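Local coordinates for protein iron Super-Oxide Dismutase (Plasmodium knowlesi, PDB 2AWP) that probably uses an iron ion to convert superoxide radicals into hydrogen peroxide and molecular oxygen, protecting the cell from their toxicity, at residues A[6-19]-A[73-85]. Sequence-based numbering, arbitrary orientation.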
ATOM      1  N   PRO A   6      -7.453   5.289 -21.007  1.00 13.32           N
ATOM      2  CA  PRO A   6      -7.529   4.347 -22.113  1.00 13.25           C
ATOM      3  C   PRO A   6      -8.409   3.178 -21.790  1.00 13.89           C
ATOM      4  O   PRO A   6      -8.421   2.698 -20.654  1.00 13.64           O
ATOM      5  CB  PRO A   6      -6.075   3.890 -22.299  1.00 13.28           C
ATOM      6  CG  PRO A   6      -5.273   4.990 -21.732  1.00 13.26           C
ATOM      7  CD  PRO A   6      -6.074   5.407 -20.502  1.00 13.13           C
ATOM      8  N   LYS A   7      -9.157   2.728 -22.791  1.00 14.27           N
ATOM      9  CA  LYS A   7      -9.998   1.539 -22.656  1.00 15.49           C
ATOM     10  C   LYS A   7      -9.185   0.281 -22.369  1.00 15.29           C
ATOM     11  O   LYS A   7      -8.052   0.119 -22.849  1.00 15.17           O
ATOM     12  CB  LYS A   7     -10.826   1.330 -23.942  1.00 16.02           C
ATOM     13  CG  LYS A   7     -11.923   2.366 -24.164  1.00 20.05           C
ATOM     14  CD  LYS A   7     -13.024   2.170 -23.134  1.00 25.44           C
ATOM     15  CE  LYS A   7     -14.256   3.004 -23.438  1.00 31.04           C
ATOM     16  NZ  LYS A   7     -15.490   2.386 -22.845  1.00 32.69           N
ATOM     17  N   LEU A   8      -9.785  -0.605 -21.582  1.00 15.66           N
ATOM     18  CA  LEU A   8      -9.380  -2.014 -21.534  1.00 15.40           C
ATOM     19  C   LEU A   8      -9.571  -2.661 -22.901  1.00 15.68           C
ATOM     20  O   LEU A   8     -10.535  -2.363 -23.612  1.00 14.84           O
ATOM     21  CB  LEU A   8     -10.211  -2.783 -20.505  1.00 14.74           C
ATOM     22  CG  LEU A   8     -10.192  -2.418 -19.012  1.00 15.66           C
ATOM     23  CD1 LEU A   8     -11.117  -3.327 -18.265  1.00 13.04           C
ATOM     24  CD2 LEU A   8      -8.800  -2.498 -18.368  1.00 12.81           C
ATOM     25  N   LYS A   9      -8.685  -3.598 -23.237  1.00 15.07           N
ATOM     26  CA  LYS A   9      -8.739  -4.270 -24.524  1.00 15.03           C
ATOM     27  C   LYS A   9      -9.619  -5.519 -24.514  1.00 15.01           C
ATOM     28  O   LYS A   9      -9.577  -6.334 -25.448  1.00 15.83           O
ATOM     29  CB  LYS A   9      -7.304  -4.588 -24.968  1.00 14.42           C
ATOM     30  CG  LYS A   9      -6.517  -3.278 -25.255  1.00 15.95           C
ATOM     31  CD  LYS A   9      -5.053  -3.542 -25.561  1.00 19.02           C
ATOM     32  CE  LYS A   9      -4.455  -2.314 -26.238  1.00 21.74           C
ATOM     33  NZ  LYS A   9      -4.372  -1.186 -25.286  1.00 26.03           N
ATOM     34  N   TYR A  10     -10.378  -5.669 -23.435  1.00 14.00           N
ATOM     35  CA  TYR A  10     -11.175  -6.845 -23.153  1.00 13.98           C
ATOM     36  C   TYR A  10     -12.273  -6.467 -22.151  1.00 14.43           C
ATOM     37  O   TYR A  10     -12.249  -5.388 -21.517  1.00 13.61           O
ATOM     38  CB  TYR A  10     -10.310  -8.001 -22.574  1.00 13.31           C
ATOM     39  CG  TYR A  10      -9.265  -7.568 -21.550  1.00 12.40           C
ATOM     40  CD1 TYR A  10      -9.636  -7.196 -20.239  1.00 13.39           C
ATOM     41  CD2 TYR A  10      -7.914  -7.498 -21.896  1.00 11.55           C
ATOM     42  CE1 TYR A  10      -8.684  -6.775 -19.302  1.00 12.76           C
ATOM     43  CE2 TYR A  10      -6.955  -7.078 -20.972  1.00 12.34           C
ATOM     44  CZ  TYR A  10      -7.349  -6.731 -19.669  1.00 11.50           C
ATOM     45  OH  TYR A  10      -6.424  -6.328 -18.751  1.00 10.94           O
ATOM     46  N   ALA A  11     -13.223  -7.379 -22.004  1.00 14.56           N
ATOM     47  CA  ALA A  11     -14.353  -7.194 -21.111  1.00 14.63           C
ATOM     48  C   ALA A  11     -13.920  -7.252 -19.632  1.00 15.21           C
ATOM     49  O   ALA A  11     -12.872  -7.835 -19.278  1.00 15.37           O
ATOM     50  CB  ALA A  11     -15.435  -8.249 -21.407  1.00 14.67           C
ATOM     51  N   LEU A  12     -14.749  -6.644 -18.791  1.00 13.82           N
ATOM     52  CA  LEU A  12     -14.505  -6.509 -17.369  1.00 13.96           C
ATOM     53  C   LEU A  12     -14.409  -7.861 -16.683  1.00 13.07           C
ATOM     54  O   LEU A  12     -13.748  -7.988 -15.669  1.00 12.49           O
ATOM     55  CB  LEU A  12     -15.644  -5.673 -16.754  1.00 14.11           C
ATOM     56  CG  LEU A  12     -15.357  -4.747 -15.594  1.00 13.23           C
ATOM     57  CD1 LEU A  12     -14.401  -3.640 -16.010  1.00 11.34           C
ATOM     58  CD2 LEU A  12     -16.670  -4.171 -15.124  1.00 11.85           C
ATOM     59  N   ASN A  13     -15.070  -8.870 -17.248  1.00 12.31           N
ATOM     60  CA  ASN A  13     -15.032 -10.225 -16.708  1.00 13.09           C
ATOM     61  C   ASN A  13     -14.014 -11.122 -17.446  1.00 12.18           C
ATOM     62  O   ASN A  13     -13.990 -12.312 -17.213  1.00 13.59           O
ATOM     63  CB  ASN A  13     -16.435 -10.888 -16.768  1.00 12.50           C
ATOM     64  CG  ASN A  13     -16.878 -11.154 -18.183  1.00 15.15           C
ATOM     65  OD1 ASN A  13     -16.218 -10.732 -19.121  1.00 14.66           O
ATOM     66  ND2 ASN A  13     -18.019 -11.805 -18.349  1.00 16.98           N
ATOM     67  N   ALA A  14     -13.212 -10.566 -18.352  1.00 12.30           N
ATOM     68  CA  ALA A  14     -12.386 -11.390 -19.251  1.00 11.82           C
ATOM     69  C   ALA A  14     -11.222 -12.054 -18.535  1.00 12.03           C
ATOM     70  O   ALA A  14     -10.636 -13.016 -19.062  1.00 12.25           O
ATOM     71  CB  ALA A  14     -11.866 -10.560 -20.456  1.00 11.24           C
ATOM     72  N   LEU A  15     -10.875 -11.557 -17.341  1.00 12.10           N
ATOM     73  CA  LEU A  15      -9.750 -12.126 -16.591  1.00 12.48           C
ATOM     74  C   LEU A  15     -10.213 -13.083 -15.500  1.00 12.23           C
ATOM     75  O   LEU A  15      -9.419 -13.598 -14.746  1.00 12.29           O
ATOM     76  CB  LEU A  15      -8.810 -11.043 -16.026  1.00 11.66           C
ATOM     77  CG  LEU A  15      -8.452  -9.915 -17.004  1.00 12.61           C
ATOM     78  CD1 LEU A  15      -7.555  -8.850 -16.325  1.00  7.69           C
ATOM     79  CD2 LEU A  15      -7.768 -10.441 -18.269  1.00 10.23           C
ATOM     80  N   SER A  16     -11.507 -13.362 -15.466  1.00 13.40           N
ATOM     81  CA  SER A  16     -12.091 -14.205 -14.437  1.00 14.16           C
ATOM     82  C   SER A  16     -11.740 -15.678 -14.769  1.00 14.41           C
ATOM     83  O   SER A  16     -11.528 -15.994 -15.925  1.00 15.03           O
ATOM     84  CB  SER A  16     -13.603 -13.971 -14.431  1.00 15.08           C
ATOM     85  OG  SER A  16     -14.197 -14.664 -13.351  1.00 20.44           O
ATOM     86  N   PRO A  17     -11.620 -16.561 -13.757  1.00 14.19           N
ATOM     87  CA  PRO A  17     -11.725 -16.279 -12.315  1.00 13.95           C
ATOM     88  C   PRO A  17     -10.393 -15.829 -11.654  1.00 14.17           C
ATOM     89  O   PRO A  17     -10.324 -15.704 -10.409  1.00 13.70           O
ATOM     90  CB  PRO A  17     -12.176 -17.627 -11.762  1.00 13.35           C
ATOM     91  CG  PRO A  17     -11.310 -18.594 -12.609  1.00 14.63           C
ATOM     92  CD  PRO A  17     -11.352 -17.996 -14.003  1.00 14.27           C
ATOM     93  N   HIS A  18      -9.352 -15.615 -12.467  1.00 13.17           N
ATOM     94  CA  HIS A  18      -8.012 -15.256 -11.961  1.00 12.02           C
ATOM     95  C   HIS A  18      -8.005 -13.925 -11.219  1.00 12.04           C
ATOM     96  O   HIS A  18      -7.435 -13.807 -10.128  1.00 12.27           O
ATOM     97  CB  HIS A  18      -7.005 -15.309 -13.115  1.00 11.24           C
ATOM     98  CG  HIS A  18      -7.141 -16.554 -13.937  1.00 11.55           C
ATOM     99  ND1 HIS A  18      -7.015 -17.811 -13.386  1.00 13.33           N
ATOM    100  CD2 HIS A  18      -7.502 -16.745 -15.233  1.00  9.34           C
ATOM    101  CE1 HIS A  18      -7.244 -18.726 -14.315  1.00 12.22           C
ATOM    102  NE2 HIS A  18      -7.543 -18.105 -15.443  1.00 14.01           N
ATOM    103  N   ILE A  19      -8.616 -12.926 -11.846  1.00 11.69           N
ATOM    104  CA  ILE A  19      -8.978 -11.686 -11.233  1.00 11.10           C
ATOM    105  C   ILE A  19     -10.442 -11.484 -11.633  1.00 11.72           C
ATOM    106  O   ILE A  19     -10.783 -11.490 -12.825  1.00 10.95           O
ATOM    107  CB  ILE A  19      -8.115 -10.520 -11.751  1.00 12.00           C
ATOM    108  CG1 ILE A  19      -6.608 -10.769 -11.483  1.00 10.92           C
ATOM    109  CG2 ILE A  19      -8.561  -9.190 -11.102  1.00  9.55           C
ATOM    110  CD1 ILE A  19      -5.699  -9.797 -12.245  1.00 11.26           C
ATOM    111  N   ASN A  73       1.141   3.289 -15.276  1.00  7.46           N
ATOM    112  CA  ASN A  73       1.418   1.931 -14.730  1.00  7.47           C
ATOM    113  C   ASN A  73       0.195   1.038 -14.885  1.00  7.56           C
ATOM    114  O   ASN A  73       0.308  -0.152 -15.150  1.00  7.93           O
ATOM    115  CB  ASN A  73       1.724   2.021 -13.231  1.00  6.73           C
ATOM    116  CG  ASN A  73       3.020   2.736 -12.914  1.00  8.30           C
ATOM    117  OD1 ASN A  73       3.889   2.898 -13.767  1.00 10.45           O
ATOM    118  ND2 ASN A  73       3.158   3.167 -11.662  1.00  6.09           N
ATOM    119  N   HIS A  74      -0.994   1.595 -14.637  1.00  8.00           N
ATOM    120  CA  HIS A  74      -2.203   0.759 -14.713  1.00  8.12           C
ATOM    121  C   HIS A  74      -2.540   0.374 -16.131  1.00  7.95           C
ATOM    122  O   HIS A  74      -2.932  -0.751 -16.401  1.00  8.84           O
ATOM    123  CB  HIS A  74      -3.396   1.452 -14.038  1.00  7.40           C
ATOM    124  CG  HIS A  74      -3.353   1.360 -12.559  1.00  7.08           C
ATOM    125  ND1 HIS A  74      -2.603   2.221 -11.781  1.00  6.34           N
ATOM    126  CD2 HIS A  74      -3.890   0.450 -11.714  1.00  4.51           C
ATOM    127  CE1 HIS A  74      -2.715   1.864 -10.514  1.00  4.95           C
ATOM    128  NE2 HIS A  74      -3.488   0.797 -10.454  1.00  3.10           N
ATOM    129  N   SER A  75      -2.395   1.316 -17.051  1.00  8.75           N
ATOM    130  CA  SER A  75      -2.619   0.986 -18.448  1.00  8.97           C
ATOM    131  C   SER A  75      -1.676  -0.111 -18.949  1.00  8.97           C
ATOM    132  O   SER A  75      -2.100  -1.028 -19.650  1.00  8.90           O
ATOM    133  CB  SER A  75      -2.542   2.233 -19.304  1.00  8.41           C
ATOM    134  OG  SER A  75      -3.720   2.984 -19.091  1.00  9.86           O
ATOM    135  N   PHE A  76      -0.412  -0.014 -18.550  1.00  8.93           N
ATOM    136  CA  PHE A  76       0.606  -1.029 -18.832  1.00  9.25           C
ATOM    137  C   PHE A  76       0.259  -2.372 -18.168  1.00  9.42           C
ATOM    138  O   PHE A  76       0.488  -3.426 -18.739  1.00 11.06           O
ATOM    139  CB  PHE A  76       1.986  -0.509 -18.386  1.00  9.33           C
ATOM    140  CG  PHE A  76       3.159  -1.194 -19.081  1.00  9.89           C
ATOM    141  CD1 PHE A  76       3.542  -0.807 -20.363  1.00 10.85           C
ATOM    142  CD2 PHE A  76       3.865  -2.210 -18.450  1.00  7.89           C
ATOM    143  CE1 PHE A  76       4.617  -1.407 -21.008  1.00 11.05           C
ATOM    144  CE2 PHE A  76       4.943  -2.822 -19.084  1.00 10.83           C
ATOM    145  CZ  PHE A  76       5.319  -2.424 -20.374  1.00  9.25           C
ATOM    146  N   TYR A  77      -0.296  -2.322 -16.959  1.00 10.33           N
ATOM    147  CA  TYR A  77      -0.786  -3.485 -16.244  1.00 10.50           C
ATOM    148  C   TYR A  77      -1.945  -4.194 -16.970  1.00 10.53           C
ATOM    149  O   TYR A  77      -1.902  -5.409 -17.169  1.00 11.17           O
ATOM    150  CB  TYR A  77      -1.192  -3.063 -14.834  1.00  9.44           C
ATOM    151  CG  TYR A  77      -1.867  -4.108 -13.959  1.00 10.67           C
ATOM    152  CD1 TYR A  77      -1.180  -5.253 -13.538  1.00  9.11           C
ATOM    153  CD2 TYR A  77      -3.186  -3.921 -13.518  1.00  8.14           C
ATOM    154  CE1 TYR A  77      -1.799  -6.205 -12.721  1.00  8.42           C
ATOM    155  CE2 TYR A  77      -3.820  -4.864 -12.693  1.00  9.20           C
ATOM    156  CZ  TYR A  77      -3.114  -5.998 -12.282  1.00  8.24           C
ATOM    157  OH  TYR A  77      -3.713  -6.936 -11.449  1.00  8.83           O
ATOM    158  N   TRP A  78      -2.953  -3.434 -17.379  1.00 10.66           N
ATOM    159  CA  TRP A  78      -4.101  -4.006 -18.098  1.00 10.31           C
ATOM    160  C   TRP A  78      -3.660  -4.654 -19.421  1.00 10.50           C
ATOM    161  O   TRP A  78      -4.098  -5.759 -19.736  1.00 10.21           O
ATOM    162  CB  TRP A  78      -5.190  -2.930 -18.346  1.00  8.98           C
ATOM    163  CG  TRP A  78      -5.748  -2.355 -17.055  1.00  9.01           C
ATOM    164  CD1 TRP A  78      -5.837  -1.048 -16.715  1.00  9.77           C
ATOM    165  CD2 TRP A  78      -6.251  -3.095 -15.935  1.00  8.79           C
ATOM    166  NE1 TRP A  78      -6.363  -0.916 -15.447  1.00  9.56           N
ATOM    167  CE2 TRP A  78      -6.625  -2.164 -14.950  1.00  8.88           C
ATOM    168  CE3 TRP A  78      -6.414  -4.468 -15.669  1.00 10.15           C
ATOM    169  CZ2 TRP A  78      -7.154  -2.555 -13.708  1.00  8.45           C
ATOM    170  CZ3 TRP A  78      -6.959  -4.858 -14.449  1.00  8.43           C
ATOM    171  CH2 TRP A  78      -7.307  -3.904 -13.479  1.00  8.81           C
ATOM    172  N   ASP A  79      -2.815  -3.937 -20.174  1.00 10.75           N
ATOM    173  CA  ASP A  79      -2.252  -4.406 -21.449  1.00 10.83           C
ATOM    174  C   ASP A  79      -1.299  -5.589 -21.315  1.00 10.81           C
ATOM    175  O   ASP A  79      -1.117  -6.372 -22.275  1.00  8.94           O
ATOM    176  CB  ASP A  79      -1.592  -3.248 -22.208  1.00 10.69           C
ATOM    177  CG  ASP A  79      -2.576  -2.161 -22.552  1.00 13.84           C
ATOM    178  OD1 ASP A  79      -3.792  -2.338 -22.266  1.00 13.45           O
ATOM    179  OD2 ASP A  79      -2.128  -1.118 -23.095  1.00 17.03           O
ATOM    180  N   SER A  80      -0.725  -5.738 -20.116  1.00 10.05           N
ATOM    181  CA  SER A  80       0.123  -6.896 -19.781  1.00 10.84           C
ATOM    182  C   SER A  80      -0.651  -8.187 -19.541  1.00 10.74           C
ATOM    183  O   SER A  80      -0.045  -9.244 -19.293  1.00 11.50           O
ATOM    184  CB  SER A  80       0.967  -6.609 -18.519  1.00 10.68           C
ATOM    185  OG  SER A  80       1.985  -5.660 -18.790  1.00 12.13           O
ATOM    186  N   MET A  81      -1.981  -8.104 -19.588  1.00 10.78           N
ATOM    187  CA  MET A  81      -2.852  -9.255 -19.364  1.00 10.32           C
ATOM    188  C   MET A  81      -3.855  -9.398 -20.487  1.00 10.73           C
ATOM    189  O   MET A  81      -3.959  -8.525 -21.321  1.00 12.09           O
ATOM    190  CB  MET A  81      -3.634  -9.092 -18.050  1.00 10.54           C
ATOM    191  CG  MET A  81      -2.742  -9.138 -16.844  1.00  8.97           C
ATOM    192  SD  MET A  81      -3.665  -8.998 -15.320  1.00  9.84           S
ATOM    193  CE  MET A  81      -4.277  -7.311 -15.421  1.00  9.99           C
ATOM    194  N   GLY A  82      -4.629 -10.479 -20.470  1.00 11.59           N
ATOM    195  CA  GLY A  82      -5.697 -10.655 -21.443  1.00 13.24           C
ATOM    196  C   GLY A  82      -6.377 -11.997 -21.366  1.00 13.68           C
ATOM    197  O   GLY A  82      -5.848 -12.933 -20.748  1.00 13.58           O
ATOM    198  N   PRO A  83      -7.555 -12.113 -22.010  1.00 14.62           N
ATOM    199  CA  PRO A  83      -8.167 -13.430 -22.111  1.00 15.73           C
ATOM    200  C   PRO A  83      -7.399 -14.240 -23.174  1.00 16.35           C
ATOM    201  O   PRO A  83      -6.747 -13.662 -24.037  1.00 16.93           O
ATOM    202  CB  PRO A  83      -9.616 -13.127 -22.554  1.00 14.59           C
ATOM    203  CG  PRO A  83      -9.488 -11.848 -23.345  1.00 15.85           C
ATOM    204  CD  PRO A  83      -8.361 -11.066 -22.681  1.00 14.94           C
ATOM    205  N   ASN A  84      -7.431 -15.559 -23.076  1.00 17.81           N
ATOM    206  CA  ASN A  84      -6.763 -16.397 -24.068  1.00 19.17           C
ATOM    207  C   ASN A  84      -5.230 -16.172 -24.098  1.00 18.51           C
ATOM    208  O   ASN A  84      -4.604 -16.263 -25.147  1.00 18.23           O
ATOM    209  CB  ASN A  84      -7.365 -16.126 -25.457  1.00 20.29           C
ATOM    210  CG  ASN A  84      -8.898 -15.975 -25.428  1.00 24.82           C
ATOM    211  OD1 ASN A  84      -9.464 -15.009 -25.987  1.00 29.05           O
ATOM    212  ND2 ASN A  84      -9.570 -16.912 -24.757  1.00 28.05           N
ATOM    213  N   CYS A  85      -4.653 -15.832 -22.947  1.00 17.56           N
ATOM    214  CA  CYS A  85      -3.224 -15.532 -22.844  1.00 17.24           C
ATOM    215  C   CYS A  85      -2.627 -16.474 -21.809  1.00 16.76           C
ATOM    216  O   CYS A  85      -3.116 -17.587 -21.638  1.00 16.81           O
ATOM    217  CB  CYS A  85      -2.990 -14.061 -22.444  1.00 16.29           C
ATOM    218  SG  CYS A  85      -3.355 -12.838 -23.714  1.00 17.56           S
TER
HETATM  219  O   HOH W   1      -5.936   1.543 -19.531  1.00 13.91           O
HETATM  220  O   HOH W   2      -5.619  -0.327 -21.614  1.00 16.29           O
HETATM  221  O   HOH W   3      -6.087  -3.776 -21.695  1.00 10.61           O
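Tyr10 OH donates to Trp78 O at 2.6 Å, the one hydrogen bond of full strength joining the N-terminal loop 6-19 directly to the end of the helix in 73-85. The carbonyl lies at the edge of the phenol ring; Met81 N, just beyond the helix end, reaches the same oxygen from the opposite face of its plane. With chi1 at 41°, the Tyr10 ring stands between its own backbone N and carbonyl carbon, which brings its CE2 atom close to Gly82 CA and its hydroxyl to the helix end.

The charged link is looser: Lys9 NZ meets Asp79 OD2 at 3.1 Å in a salt bridge whose hydrogen bond is weak, the two side chains crossing at about a right angle. Asp79 OD1 accepts hydrogen bonds from two waters, one also donating to Lys7 O, the other accepting from Lys9 N. A third water joins Pro6 O to Ser75 OG, so solvent carries much of the polar seam.

Apolar contacts complete it. Leu8 CD2 sits over one face of the Trp78 indole in a CH-pi contact, 3.6 Å from the centroid of the five-membered ring, while Tyr77 CD2 covers the opposite face. Pro83 CD packs against Tyr10 CB at 3.6 Å, and its ring also touches Ala14. Deeper in, Leu15 CD1 meets Met81 CE at 3.7 Å, and Ile19 CD1 lies 3.8 Å from Met81 SD.

The contact draws the loop before helix 21-43 onto the C-terminal end of helix 62-79, within the alpha-hairpin domain. Trp78 NE1 bonds to His32 of helix 21-43, Tyr77 OH to Tyr175 of helix 172-179. Tyr77 also touches Asp158 of strand 151-158, a probable iron ligand like His74 one turn back.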